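Local coordinates for LAIR1 ecotodomain from MGD21 antibody (Homo sapiens, PDB 7JZK), which forms the receptor-derived insert of a malaria antibody and binds the variable V2 domain of a Plasmodium RIFIN, at residues D66-N69 against A70-G74. Residues are numbered along the deposited sequence; the frame is centred on the assembly and turned at random.
Sequences DSVN and AGNAG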
ATOM      1  N   ASP A  66     -12.477  14.174  -4.564  1.00 57.39           N
ATOM      2  CA  ASP A  66     -13.723  14.830  -4.949  1.00 57.01           C
ATOM      3  C   ASP A  66     -14.419  15.447  -3.748  1.00 56.87           C
ATOM      4  O   ASP A  66     -14.933  16.566  -3.825  1.00 57.59           O
ATOM      5  CB  ASP A  66     -14.662  13.848  -5.644  1.00 59.94           C
ATOM      6  CG  ASP A  66     -14.088  13.299  -6.945  1.00 67.87           C
ATOM      7  OD1 ASP A  66     -13.606  14.098  -7.785  1.00 69.93           O
ATOM      8  OD2 ASP A  66     -14.141  12.063  -7.145  1.00 72.96           O
ATOM      9  N   SER A  67     -14.475  14.735  -2.632  1.00 56.93           N
ATOM     10  CA  SER A  67     -15.176  15.262  -1.469  1.00 53.96           C
ATOM     11  C   SER A  67     -14.364  14.922  -0.232  1.00 56.09           C
ATOM     12  O   SER A  67     -14.293  13.755   0.163  1.00 56.94           O
ATOM     13  CB  SER A  67     -16.594  14.693  -1.387  1.00 55.42           C
ATOM     14  OG  SER A  67     -17.367  15.355  -0.393  1.00 58.60           O
ATOM     15  N   VAL A  68     -13.759  15.929   0.368  1.00 53.40           N
ATOM     16  CA  VAL A  68     -12.892  15.717   1.517  1.00 50.07           C
ATOM     17  C   VAL A  68     -13.728  15.541   2.774  1.00 50.18           C
ATOM     18  O   VAL A  68     -14.837  16.077   2.896  1.00 52.78           O
ATOM     19  CB  VAL A  68     -11.888  16.872   1.686  1.00 43.63           C
ATOM     20  CG1 VAL A  68     -11.136  17.109   0.389  1.00 55.12           C
ATOM     21  CG2 VAL A  68     -12.601  18.124   2.167  1.00 41.43           C
ATOM     22  N   ASN A  69     -13.202  14.765   3.709  1.00 49.05           N
ATOM     23  CA  ASN A  69     -13.738  14.704   5.062  1.00 52.29           C
ATOM     24  C   ASN A  69     -12.601  15.031   6.019  1.00 53.63           C
ATOM     25  O   ASN A  69     -11.465  15.291   5.591  1.00 43.80           O
ATOM     26  CB  ASN A  69     -14.377  13.346   5.379  1.00 41.16           C
ATOM     27  CG  ASN A  69     -13.461  12.176   5.104  1.00 50.76           C
ATOM     28  OD1 ASN A  69     -12.369  12.067   5.675  1.00 52.81           O
ATOM     29  ND2 ASN A  69     -13.908  11.277   4.236  1.00 53.01           N
ATOM     30  N   ALA A  70     -12.922  15.022   7.324  1.00 48.07           N
ATOM     31  CA  ALA A  70     -11.934  15.425   8.323  1.00 53.53           C
ATOM     32  C   ALA A  70     -10.689  14.544   8.287  1.00 54.13           C
ATOM     33  O   ALA A  70      -9.591  15.019   8.600  1.00 50.50           O
ATOM     34  CB  ALA A  70     -12.552  15.392   9.726  1.00 45.49           C
ATOM     35  N   GLY A  71     -10.827  13.281   7.871  1.00 47.04           N
ATOM     36  CA  GLY A  71      -9.681  12.394   7.806  1.00 41.56           C
ATOM     37  C   GLY A  71      -8.692  12.743   6.716  1.00 47.11           C
ATOM     38  O   GLY A  71      -7.542  12.294   6.770  1.00 49.19           O
ATOM     39  N   ASN A  72      -9.116  13.490   5.706  1.00 48.12           N
ATOM     40  CA  ASN A  72      -8.184  13.890   4.663  1.00 44.26           C
ATOM     41  C   ASN A  72      -7.241  14.991   5.120  1.00 49.15           C
ATOM     42  O   ASN A  72      -6.194  15.182   4.490  1.00 49.92           O
ATOM     43  CB  ASN A  72      -8.939  14.376   3.431  1.00 45.77           C
ATOM     44  CG  ASN A  72      -9.707  13.283   2.749  1.00 47.50           C
ATOM     45  OD1 ASN A  72     -10.915  13.393   2.555  1.00 51.19           O
ATOM     46  ND2 ASN A  72      -9.014  12.219   2.369  1.00 43.60           N
ATOM     47  N   ALA A  73      -7.593  15.715   6.189  1.00 43.87           N
ATOM     48  CA  ALA A  73      -6.777  16.822   6.685  1.00 45.82           C
ATOM     49  C   ALA A  73      -5.388  16.335   7.100  1.00 49.59           C
ATOM     50  O   ALA A  73      -5.220  15.213   7.596  1.00 48.52           O
ATOM     51  CB  ALA A  73      -7.471  17.501   7.868  1.00 35.19           C
ATOM     52  N   GLY A  74      -4.367  17.186   6.888  1.00 44.32           N
ATOM     53  CA  GLY A  74      -3.056  16.777   7.342  1.00 41.53           C
ATOM     54  C   GLY A  74      -1.998  17.033   6.286  1.00 44.47           C
ATOM     55  O   GLY A  74      -2.189  17.819   5.362  1.00 46.84           O
TER
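N69 and N72 exchange bonds across the start of a single 3-10 turn, in the loop that links strands 58-65 and 74-82 and so carries the chain from one sheet of the immunoglobulin sandwich to the other. The example illustrates how two asparagines can set the start of a short helical turn by lending their carbonyl oxygens to backbone N-H groups. The side chain of N69 folds forward in a weakly closed Asx turn: a chi1 of 53° swings its amide over the first peptides of the turn, where N69 OD1 accepts a weak, bent bond from G71 N at 2.9 Å. N72 reaches back in the opposite sense. With chi1 at -67° its amide points toward N69, and N72 OD1 takes a nearly straight bond from N69 N (2.9 Å), the donor tilted modestly from the carbonyl plane. This is the bond that the N3 side chain makes in a capping box, though N69 OD1 does not return one to N72 N. Instead the backbone closes from N72 N to N69 O at 3.0 Å, the N-H arriving well above the plane of that carbonyl. The two side chains cross at about a right angle, yet their amide planes are just 17° apart. N72 is buried, and its amide is held at both ends: ND2 donates to F79 O of the RIFIN chain, so the residue that bonds to N69 also lies in the RIFIN interface. R39 donates to G71 O through NH1 and to A73 O through NH2, while V68 packs on V97 and N72 on L95, both of strand 85-97. Just before the turn, N72 OD1 also lies against V68, 3.2 Å from V68 CA and 3.7 Å from V68 CB.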